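Local structure of GGDEF and EAL domain-containing protein (Vibrio cholerae O1 str. 2010EL-1786, 6PWK) at residues I49-F54 against N157-A162; G69-L74 against Y95-I100; E114-C119 against L135-V140. The protein binds cyclic di-GMP and probably acts as a signalling receptor that controls cell adhesion and biofilm formation by regulating large adhesins. One frame throughout, in Å; residues are numbered along the deposited sequence.

In the fold
All three contacts lie in the GGDEF domain and share its mixed five-stranded sheet. Interaction 1 joins strand 45-51 to helix 148-164 on one face. Interactions 2 and 3 set helices 53-80 and 106-118 against the other face. Along the chain, interactions 2 and 3 follow one another, and both fall between the two segments of interaction 1. Centres are about 12 Å apart for interactions 1 and 2, about 9 Å for 1 and 3, and about 12 Å for 2 and 3. Strand 45-51 runs between strands 96-102 and 136-142, so backbone bonds tie the three together. I49 and E96 bring interactions 1 and 2 to the same bound cyclic di-GMP.

Interaction 1: residues I49-F54 against N157-A162; sequences ILQAEF and NALAKA
Segment 49-54 comes closest to segment 157-162, on helix 148-164, where I49 faces L159, with 7.2 Å between I49 CA and L159 CA. I49, Q51 and L159 all send their CB atoms toward the other segment. L159 carries the helix side of the contact. I49 and L159 lie roughly perpendicular and touch at two places. I49 CD1 packs on L159 CD2 at 4.1 Å, and I49 CG2 lies against L159 CB. The extended I49 chain, with CG1 anti to the backbone N (chi1 -176°), carries CD1 out to the leucine branch.

Q51 meets L159 crosswise in the same manner. Its amide oxygen OE1 lies 3.5 Å from L159 CD2. This is a van der Waals contact, and the polar work of OE1 is done with K163, which donates a hydrogen bond to it from the same helix as L159. The other end of the amide, Q51 NE2, makes a weak bond of 3.3 Å to E53 OE1. A52 follows as the N-cap of helix 53-80.

L50 points the other way and packs on L135 on the other face of the sheet. I49 and L159 both touch bound cyclic di-GMP, and I49 belongs to its pocket. The contact is mainly apolar packing beside the cyclic di-GMP site. It joins the central strand and a flanking helix of a GGDEF domain, whose fold is that of the nucleotide cyclases.

Interaction 2: residues G69-L74 against Y95-I100; sequences GMVREL and YEFGII. With C2E (9,9'-[(2R,3R,3aS,5S,7aR,9R,10R,10aS,12S,14aR)-3,5,10,12-tetrahydroxy-5,12-dioxidooctahydro-2H,7H-difuro[3,2-d:3',2'-j][1,3,7,9,2,8]tetraoxadiphosphacyclododecine-2,9-diyl]bis(2-amino-1,9-dihydro-6H-purin-6-one)), chain D.
F97 packs its ring against L74 and V71, and these apolar contacts join helix 69-74 to strand 96-100. L74 CD2 approaches F97 CE2 at 3.6 Å, obliquely to the ring. V71 CG1 comes to the ring edge, near its plane, 4.2 Å from F97 CZ. L74 and F97 run antiparallel alongside each other. The ring reaches the helix although L74 CA and F97 CA are 9.9 Å apart. V71 and L74 are one turn apart, so both meet the same ring.

Y95, E96 and F97 probably correspond to the last three positions of the GGDEF signature, which is degenerate here. E96 and F97 are consecutive in the strand and so face opposite sides of the sheet.

The ligand bonds of this segment come from E96, whose carboxylate grips one guanine base twice. C2E N11 donates to E96 OE1 at 2.6 Å, and C2E N21 to E96 OE2 at 3.2 Å (angle 164°). CG sits between backbone N and carbonyl carbon (chi1 38°), and the extended chain carries the carboxylate to the base. S93 adds a weak bond to OE1. R28, D156, K184 and Q185 also bind the ligand, as does D68 of the second subunit.

Interaction 3: residues E114-C119 against L135-V140; sequences ESIITC and LSLGVV
This contact belongs to a beta-alpha-beta crossover of the GGDEF domain: strand 96-102, helix 106-118 and strand 136-142. The two strands are parallel and strand 45-51 lies between them, as in a ferredoxin-like core. L137 meets I116 and I117 where the helix packs on the sheet.

One methyl, L137 CD2, does the touching. I117 CD1 and I117 CG1 both lie 3.7 Å from it, and the two side chains cross obliquely. The I117 CB does not point straight at the strand, but CG1 stands anti to the carbonyl carbon (chi1 -61°) and its end swings nearer. I116 CG2 adds a looser contact, 4.3 Å from L137 CD2. The nearest backbones, those of I117 and L137, keep their CA atoms 7.8 Å apart. L50 of strand 45-51 and A113 of the helix also pack on L137, so the leucine is buried between sheet and helix. I116 also touches I99 on strand 96-102.

Within the helix segment, E114 O accepts two bonds from T118. T118 N donates at 3.3 Å and T118 OG1 at 3.2 Å, and they reach the carbonyl oxygen from opposite faces of its plane.

Interaction 1: residues I49-F54 against N157-A162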
loop_
_atom_site.group_PDB
_atom_site.type_symbol
_atom_site.label_atom_id
_atom_site.label_comp_id
_atom_site.label_asym_id
_atom_site.label_seq_id
_atom_site.Cartn_x
_atom_site.Cartn_y
_atom_site.Cartn_z
ATOM N N ILE A 49 -15.625 -19.789 3.188
ATOM C CA ILE A 49 -14.819 -18.769 2.530
ATOM C C ILE A 49 -13.437 -19.351 2.255
ATOM O O ILE A 49 -12.846 -20.007 3.121
ATOM C CB ILE A 49 -14.717 -17.477 3.369
ATOM C CG1 ILE A 49 -13.954 -16.396 2.601
ATOM C CG2 ILE A 49 -14.063 -17.742 4.721
ATOM C CD1 ILE A 49 -13.894 -15.070 3.322
ATOM N N LEU A 50 -12.936 -19.128 1.044
ATOM C CA LEU A 50 -11.631 -19.613 0.620
ATOM C C LEU A 50 -10.797 -18.424 0.175
ATOM O O LEU A 50 -11.209 -17.677 -0.717
ATOM C CB LEU A 50 -11.767 -20.627 -0.520
ATOM C CG LEU A 50 -10.463 -21.050 -1.196
ATOM C CD1 LEU A 50 -9.629 -21.902 -0.257
ATOM C CD2 LEU A 50 -10.736 -21.786 -2.502
ATOM N N GLN A 51 -9.628 -18.250 0.786
ATOM C CA GLN A 51 -8.726 -17.159 0.444
ATOM C C GLN A 51 -7.504 -17.707 -0.280
ATOM O O GLN A 51 -6.833 -18.615 0.222
ATOM C CB GLN A 51 -8.287 -16.382 1.683
ATOM C CG GLN A 51 -7.229 -15.338 1.371
ATOM C CD GLN A 51 -6.890 -14.470 2.558
ATOM O OE1 GLN A 51 -7.507 -14.578 3.618
ATOM N NE2 GLN A 51 -5.902 -13.599 2.390
ATOM N N ALA A 52 -7.216 -17.143 -1.452
ATOM C CA ALA A 52 -6.074 -17.556 -2.264
ATOM C C ALA A 52 -4.982 -16.499 -2.133
ATOM O O ALA A 52 -4.856 -15.584 -2.947
ATOM C CB ALA A 52 -6.496 -17.763 -3.715
ATOM N N GLU A 53 -4.180 -16.636 -1.074
ATOM C CA GLU A 53 -3.067 -15.716 -0.871
ATOM C C GLU A 53 -1.994 -15.895 -1.937
ATOM O O GLU A 53 -1.286 -14.937 -2.271
ATOM C CB GLU A 53 -2.478 -15.910 0.529
ATOM C CG GLU A 53 -1.294 -15.007 0.867
ATOM C CD GLU A 53 -1.698 -13.578 1.193
ATOM O OE1 GLU A 53 -2.883 -13.226 1.014
ATOM O OE2 GLU A 53 -0.824 -12.803 1.638
ATOM N N PHE A 54 -1.867 -17.102 -2.494
ATOM C CA PHE A 54 -0.867 -17.330 -3.532
ATOM C C PHE A 54 -1.195 -16.559 -4.805
ATOM O O PHE A 54 -0.287 -16.224 -5.575
ATOM C CB PHE A 54 -0.737 -18.827 -3.822
ATOM C CG PHE A 54 -1.937 -19.430 -4.501
ATOM C CD1 PHE A 54 -3.066 -19.768 -3.774
ATOM C CD2 PHE A 54 -1.924 -19.680 -5.863
ATOM C CE1 PHE A 54 -4.165 -20.332 -4.395
ATOM C CE2 PHE A 54 -3.021 -20.243 -6.491
ATOM C CZ PHE A 54 -4.143 -20.569 -5.754
ATOM N N ASN A 157 -13.756 -15.057 11.398
ATOM C CA ASN A 157 -13.041 -15.644 12.527
ATOM C C ASN A 157 -12.639 -17.087 12.250
ATOM O O ASN A 157 -11.580 -17.533 12.710
ATOM C CB ASN A 157 -13.895 -15.563 13.792
ATOM C CG ASN A 157 -14.005 -14.150 14.332
ATOM O OD1 ASN A 157 -13.250 -13.754 15.221
ATOM N ND2 ASN A 157 -14.945 -13.381 13.797
ATOM N N ALA A 158 -13.462 -17.831 11.508
ATOM C CA ALA A 158 -13.078 -19.186 11.127
ATOM C C ALA A 158 -11.894 -19.170 10.170
ATOM O O ALA A 158 -11.013 -20.034 10.249
ATOM C CB ALA A 158 -14.268 -19.915 10.500
ATOM N N LEU A 159 -11.854 -18.192 9.264
ATOM C CA LEU A 159 -10.714 -18.069 8.362
ATOM C C LEU A 159 -9.441 -17.747 9.134
ATOM O O LEU A 159 -8.363 -18.257 8.808
ATOM C CB LEU A 159 -10.996 -16.996 7.310
ATOM C CG LEU A 159 -9.956 -16.828 6.203
ATOM C CD1 LEU A 159 -9.749 -18.143 5.472
ATOM C CD2 LEU A 159 -10.382 -15.736 5.235
ATOM N N ALA A 160 -9.547 -16.905 10.164
ATOM C CA ALA A 160 -8.391 -16.621 11.007
ATOM C C ALA A 160 -7.949 -17.867 11.765
ATOM O O ALA A 160 -6.752 -18.071 11.997
ATOM C CB ALA A 160 -8.717 -15.488 11.979
ATOM N N LYS A 161 -8.906 -18.709 12.160
ATOM C CA LYS A 161 -8.570 -19.968 12.814
ATOM C C LYS A 161 -7.770 -20.873 11.885
ATOM O O LYS A 161 -6.812 -21.527 12.313
ATOM C CB LYS A 161 -9.849 -20.661 13.281
ATOM C CG LYS A 161 -9.643 -21.941 14.072
ATOM C CD LYS A 161 -10.984 -22.550 14.456
ATOM C CE LYS A 161 -10.817 -23.746 15.379
ATOM N NZ LYS A 161 -12.135 -24.314 15.778
ATOM N N ALA A 162 -8.144 -20.913 10.603
ATOM C CA ALA A 162 -7.436 -21.763 9.651
ATOM C C ALA A 162 -6.025 -21.252 9.389
ATOM O O ALA A 162 -5.088 -22.046 9.247
ATOM C CB ALA A 162 -8.227 -21.855 8.345
#

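Interaction 2: residues G69-L74 against Y95-I100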
loop_
_atom_site.group_PDB
_atom_site.type_symbol
_atom_site.label_atom_id
_atom_site.label_comp_id
_atom_site.label_asym_id
_atom_site.label_seq_id
_atom_site.Cartn_x
_atom_site.Cartn_y
_atom_site.Cartn_z
ATOM N N GLY A 69 -5.531 -14.787 -14.911
ATOM C CA GLY A 69 -5.624 -16.159 -15.385
ATOM C C GLY A 69 -5.689 -17.174 -14.260
ATOM O O GLY A 69 -6.368 -18.197 -14.380
ATOM N N MET A 70 -4.991 -16.907 -13.155
ATOM C CA MET A 70 -5.037 -17.822 -12.018
ATOM C C MET A 70 -6.369 -17.722 -11.284
ATOM O O MET A 70 -6.889 -18.729 -10.788
ATOM C CB MET A 70 -3.877 -17.539 -11.064
ATOM C CG MET A 70 -3.760 -18.540 -9.931
ATOM S SD MET A 70 -3.607 -20.228 -10.540
ATOM C CE MET A 70 -1.938 -20.614 -10.028
ATOM N N VAL A 71 -6.933 -16.513 -11.201
ATOM C CA VAL A 71 -8.263 -16.350 -10.620
ATOM C C VAL A 71 -9.286 -17.139 -11.425
ATOM O O VAL A 71 -10.131 -17.848 -10.866
ATOM C CB VAL A 71 -8.636 -14.859 -10.540
ATOM C CG1 VAL A 71 -10.118 -14.697 -10.241
ATOM C CG2 VAL A 71 -7.803 -14.159 -9.481
ATOM N N ARG A 72 -9.223 -17.026 -12.753
ATOM C CA ARG A 72 -10.120 -17.795 -13.609
ATOM C C ARG A 72 -9.886 -19.292 -13.452
ATOM O O ARG A 72 -10.842 -20.073 -13.382
ATOM C CB ARG A 72 -9.937 -17.377 -15.068
ATOM C CG ARG A 72 -10.593 -18.313 -16.072
ATOM C CD ARG A 72 -12.106 -18.294 -15.956
ATOM N NE ARG A 72 -12.661 -16.985 -16.281
ATOM C CZ ARG A 72 -12.884 -16.560 -17.519
ATOM N NH1 ARG A 72 -12.592 -17.339 -18.551
ATOM N NH2 ARG A 72 -13.394 -15.354 -17.724
ATOM N N GLU A 73 -8.618 -19.709 -13.398
ATOM C CA GLU A 73 -8.307 -21.126 -13.238
ATOM C C GLU A 73 -8.883 -21.667 -11.935
ATOM O O GLU A 73 -9.618 -22.660 -11.935
ATOM C CB GLU A 73 -6.794 -21.343 -13.297
ATOM C CG GLU A 73 -6.349 -22.788 -13.087
ATOM C CD GLU A 73 -6.474 -23.646 -14.338
ATOM O OE1 GLU A 73 -7.426 -23.443 -15.122
ATOM O OE2 GLU A 73 -5.610 -24.526 -14.538
ATOM N N LEU A 74 -8.569 -21.015 -10.812
ATOM C CA LEU A 74 -9.134 -21.437 -9.534
ATOM C C LEU A 74 -10.657 -21.406 -9.572
ATOM O O LEU A 74 -11.314 -22.305 -9.039
ATOM C CB LEU A 74 -8.602 -20.552 -8.406
ATOM C CG LEU A 74 -9.218 -20.746 -7.016
ATOM C CD1 LEU A 74 -9.156 -22.201 -6.581
ATOM C CD2 LEU A 74 -8.520 -19.858 -6.001
ATOM N N TYR A 95 -9.221 -11.510 -3.143
ATOM C CA TYR A 95 -8.475 -12.754 -3.000
ATOM C C TYR A 95 -9.228 -13.836 -2.236
ATOM O O TYR A 95 -8.629 -14.862 -1.896
ATOM C CB TYR A 95 -7.129 -12.486 -2.318
ATOM C CG TYR A 95 -6.299 -11.429 -3.006
ATOM C CD1 TYR A 95 -5.837 -11.619 -4.303
ATOM C CD2 TYR A 95 -5.972 -10.245 -2.360
ATOM C CE1 TYR A 95 -5.079 -10.656 -4.937
ATOM C CE2 TYR A 95 -5.210 -9.278 -2.987
ATOM C CZ TYR A 95 -4.765 -9.488 -4.275
ATOM O OH TYR A 95 -4.007 -8.526 -4.901
ATOM N N GLU A 96 -10.515 -13.648 -1.957
ATOM C CA GLU A 96 -11.283 -14.656 -1.243
ATOM C C GLU A 96 -12.600 -14.929 -1.954
ATOM O O GLU A 96 -13.218 -14.030 -2.529
ATOM C CB GLU A 96 -11.538 -14.250 0.219
ATOM C CG GLU A 96 -11.826 -12.783 0.426
ATOM C CD GLU A 96 -11.549 -12.333 1.847
ATOM O OE1 GLU A 96 -11.830 -11.159 2.165
ATOM O OE2 GLU A 96 -11.045 -13.152 2.645
ATOM N N PHE A 97 -13.014 -16.193 -1.909
ATOM C CA PHE A 97 -14.242 -16.660 -2.533
ATOM C C PHE A 97 -15.242 -17.077 -1.470
ATOM O O PHE A 97 -14.868 -17.665 -0.451
ATOM C CB PHE A 97 -13.964 -17.844 -3.468
ATOM C CG PHE A 97 -13.131 -17.494 -4.664
ATOM C CD1 PHE A 97 -13.727 -17.049 -5.832
ATOM C CD2 PHE A 97 -11.753 -17.612 -4.623
ATOM C CE1 PHE A 97 -12.963 -16.727 -6.937
ATOM C CE2 PHE A 97 -10.982 -17.290 -5.725
ATOM C CZ PHE A 97 -11.589 -16.848 -6.884
ATOM N N GLY A 98 -16.514 -16.775 -1.714
ATOM C CA GLY A 98 -17.595 -17.168 -0.824
ATOM C C GLY A 98 -18.373 -18.344 -1.385
ATOM O O GLY A 98 -18.545 -18.470 -2.598
ATOM N N ILE A 99 -18.843 -19.209 -0.488
ATOM C CA ILE A 99 -19.549 -20.429 -0.863
ATOM C C ILE A 99 -20.726 -20.629 0.081
ATOM O O ILE A 99 -20.569 -20.532 1.302
ATOM C CB ILE A 99 -18.612 -21.656 -0.832
ATOM C CG1 ILE A 99 -17.502 -21.502 -1.873
ATOM C CG2 ILE A 99 -19.395 -22.929 -1.077
ATOM C CD1 ILE A 99 -16.323 -22.407 -1.644
ATOM N N ILE A 100 -21.902 -20.901 -0.483
ATOM C CA ILE A 100 -23.110 -21.190 0.279
ATOM C C ILE A 100 -23.537 -22.616 -0.036
ATOM O O ILE A 100 -23.655 -22.987 -1.210
ATOM C CB ILE A 100 -24.243 -20.200 -0.046
ATOM C CG1 ILE A 100 -23.744 -18.759 0.058
ATOM C CG2 ILE A 100 -25.420 -20.418 0.888
ATOM C CD1 ILE A 100 -24.769 -17.730 -0.365
HETATM P P1 C2E D . -15.654 -5.376 9.953
HETATM O O2P C2E D . -14.452 -5.164 9.066
HETATM O O1P C2E D . -15.291 -4.677 11.227
HETATM O "O5'" C2E D . -16.988 -4.565 9.477
HETATM C "C5'" C2E D . -17.967 -4.246 10.414
HETATM C "C4'" C2E D . -19.025 -3.519 9.552
HETATM O "O4'" C2E D . -18.480 -2.463 9.015
HETATM C "C3'" C2E D . -19.235 -4.418 8.317
HETATM O "O3'" C2E D . -20.198 -5.339 8.511
HETATM C "C2'" C2E D . -19.615 -3.433 7.193
HETATM O "O2'" C2E D . -21.099 -3.346 7.061
HETATM C "C1'" C2E D . -19.216 -2.254 7.596
HETATM N N9 C2E D . -18.384 -1.582 6.629
HETATM C C8 C2E D . -17.281 -2.318 6.916
HETATM N N7 C2E D . -16.300 -1.870 6.095
HETATM C C5 C2E D . -16.783 -0.884 5.332
HETATM C C6 C2E D . -16.188 0.018 4.223
HETATM O O6 C2E D . -15.058 -0.083 3.876
HETATM N N1 C2E D . -16.991 1.020 3.573
HETATM C C2 C2E D . -18.376 1.194 3.950
HETATM N N2 C2E D . -19.283 2.174 3.361
HETATM N N3 C2E D . -18.909 0.333 4.995
HETATM C C4 C2E D . -18.081 -0.707 5.676
HETATM P P11 C2E D . -20.221 -6.489 7.306
HETATM O O21 C2E D . -20.079 -6.044 5.867
HETATM O O11 C2E D . -21.596 -7.098 7.354
HETATM O O5A C2E D . -19.207 -7.676 7.861
HETATM C C5A C2E D . -18.980 -7.702 9.245
HETATM C C4A C2E D . -17.811 -8.563 9.504
HETATM O O4A C2E D . -17.806 -9.597 8.698
HETATM C C3A C2E D . -16.420 -7.682 9.169
HETATM O O3A C2E D . -15.937 -6.948 10.386
HETATM C C2A C2E D . -15.581 -8.500 8.836
HETATM O O2A C2E D . -14.891 -9.019 10.070
HETATM C C1A C2E D . -16.422 -9.669 8.089
HETATM N N91 C2E D . -16.459 -9.499 6.783
HETATM C C81 C2E D . -17.349 -8.817 6.042
HETATM N N71 C2E D . -16.968 -8.955 4.761
HETATM C C51 C2E D . -15.871 -9.710 4.728
HETATM C C61 C2E D . -14.999 -10.202 3.576
HETATM O O61 C2E D . -15.295 -9.891 2.479
HETATM N N11 C2E D . -13.845 -11.022 3.798
HETATM C C21 C2E D . -13.490 -11.396 5.141
HETATM N N21 C2E D . -12.319 -12.227 5.388
HETATM N N31 C2E D . -14.335 -10.920 6.240
HETATM C C41 C2E D . -15.540 -10.062 5.996
#

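Interaction 3: residues E114-C119 against L135-V140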
loop_
_atom_site.group_PDB
_atom_site.type_symbol
_atom_site.label_atom_id
_atom_site.label_comp_id
_atom_site.label_asym_id
_atom_site.label_seq_id
_atom_site.Cartn_x
_atom_site.Cartn_y
_atom_site.Cartn_z
ATOM N N GLU A 114 -13.420 -30.622 2.387
ATOM C CA GLU A 114 -12.295 -31.490 2.060
ATOM C C GLU A 114 -12.096 -31.578 0.553
ATOM O O GLU A 114 -10.959 -31.596 0.067
ATOM C CB GLU A 114 -12.512 -32.882 2.652
ATOM C CG GLU A 114 -11.260 -33.513 3.231
ATOM C CD GLU A 114 -10.862 -32.896 4.557
ATOM O OE1 GLU A 114 -11.714 -32.848 5.469
ATOM O OE2 GLU A 114 -9.703 -32.449 4.686
ATOM N N SER A 115 -13.196 -31.626 -0.204
ATOM C CA SER A 115 -13.092 -31.686 -1.657
ATOM C C SER A 115 -12.599 -30.370 -2.241
ATOM O O SER A 115 -11.929 -30.371 -3.279
ATOM C CB SER A 115 -14.442 -32.062 -2.266
ATOM O OG SER A 115 -15.424 -31.089 -1.954
ATOM N N ILE A 116 -12.918 -29.245 -1.597
ATOM C CA ILE A 116 -12.430 -27.951 -2.073
ATOM C C ILE A 116 -10.908 -27.917 -2.038
ATOM O O ILE A 116 -10.255 -27.569 -3.027
ATOM C CB ILE A 116 -13.033 -26.803 -1.243
ATOM C CG1 ILE A 116 -14.523 -26.643 -1.539
ATOM C CG2 ILE A 116 -12.301 -25.501 -1.524
ATOM C CD1 ILE A 116 -15.209 -25.640 -0.650
ATOM N N ILE A 117 -10.322 -28.298 -0.901
ATOM C CA ILE A 117 -8.877 -28.180 -0.725
ATOM C C ILE A 117 -8.138 -29.096 -1.692
ATOM O O ILE A 117 -7.186 -28.678 -2.361
ATOM C CB ILE A 117 -8.498 -28.474 0.736
ATOM C CG1 ILE A 117 -9.178 -27.467 1.663
ATOM C CG2 ILE A 117 -6.988 -28.440 0.913
ATOM C CD1 ILE A 117 -9.386 -27.982 3.059
ATOM N N THR A 118 -8.561 -30.362 -1.779
ATOM C CA THR A 118 -7.951 -31.279 -2.735
ATOM C C THR A 118 -8.123 -30.782 -4.165
ATOM O O THR A 118 -7.296 -31.083 -5.035
ATOM C CB THR A 118 -8.548 -32.680 -2.575
ATOM O OG1 THR A 118 -8.455 -33.085 -1.204
ATOM C CG2 THR A 118 -7.805 -33.690 -3.439
ATOM N N CYS A 119 -9.176 -30.004 -4.420
ATOM C CA CYS A 119 -9.390 -29.408 -5.733
ATOM C C CYS A 119 -8.423 -28.269 -6.030
ATOM O O CYS A 119 -8.330 -27.852 -7.189
ATOM C CB CYS A 119 -10.836 -28.913 -5.843
ATOM S SG CYS A 119 -11.317 -28.260 -7.455
ATOM N N LEU A 135 -3.082 -21.491 0.799
ATOM C CA LEU A 135 -4.432 -20.956 0.885
ATOM C C LEU A 135 -4.958 -21.185 2.294
ATOM O O LEU A 135 -4.300 -21.804 3.135
ATOM C CB LEU A 135 -5.344 -21.600 -0.162
ATOM C CG LEU A 135 -5.436 -23.126 -0.081
ATOM C CD1 LEU A 135 -6.617 -23.586 0.766
ATOM C CD2 LEU A 135 -5.507 -23.722 -1.465
ATOM N N SER A 136 -6.165 -20.683 2.541
ATOM C CA SER A 136 -6.841 -20.878 3.814
ATOM C C SER A 136 -8.335 -21.005 3.566
ATOM O O SER A 136 -8.900 -20.273 2.748
ATOM C CB SER A 136 -6.555 -19.727 4.781
ATOM O OG SER A 136 -5.162 -19.590 4.992
ATOM N N LEU A 137 -8.965 -21.939 4.271
ATOM C CA LEU A 137 -10.382 -22.232 4.095
ATOM C C LEU A 137 -11.070 -22.167 5.449
ATOM O O LEU A 137 -10.691 -22.889 6.375
ATOM C CB LEU A 137 -10.586 -23.607 3.454
ATOM C CG LEU A 137 -12.039 -24.024 3.214
ATOM C CD1 LEU A 137 -12.693 -23.122 2.178
ATOM C CD2 LEU A 137 -12.118 -25.479 2.786
ATOM N N GLY A 138 -12.071 -21.301 5.563
ATOM C CA GLY A 138 -12.904 -21.215 6.747
ATOM C C GLY A 138 -14.327 -21.627 6.403
ATOM O O GLY A 138 -14.886 -21.179 5.399
ATOM N N VAL A 139 -14.892 -22.498 7.234
ATOM C CA VAL A 139 -16.241 -23.012 7.033
ATOM C C VAL A 139 -17.016 -22.860 8.334
ATOM O O VAL A 139 -16.474 -23.084 9.423
ATOM C CB VAL A 139 -16.231 -24.485 6.561
ATOM C CG1 VAL A 139 -15.432 -24.630 5.274
ATOM C CG2 VAL A 139 -15.656 -25.394 7.624
ATOM N N VAL A 140 -18.277 -22.441 8.228
ATOM C CA VAL A 140 -19.171 -22.371 9.377
ATOM C C VAL A 140 -20.488 -23.041 9.014
ATOM O O VAL A 140 -20.947 -22.958 7.868
ATOM C CB VAL A 140 -19.401 -20.921 9.875
ATOM C CG1 VAL A 140 -18.335 -19.976 9.346
ATOM C CG2 VAL A 140 -20.805 -20.420 9.547
#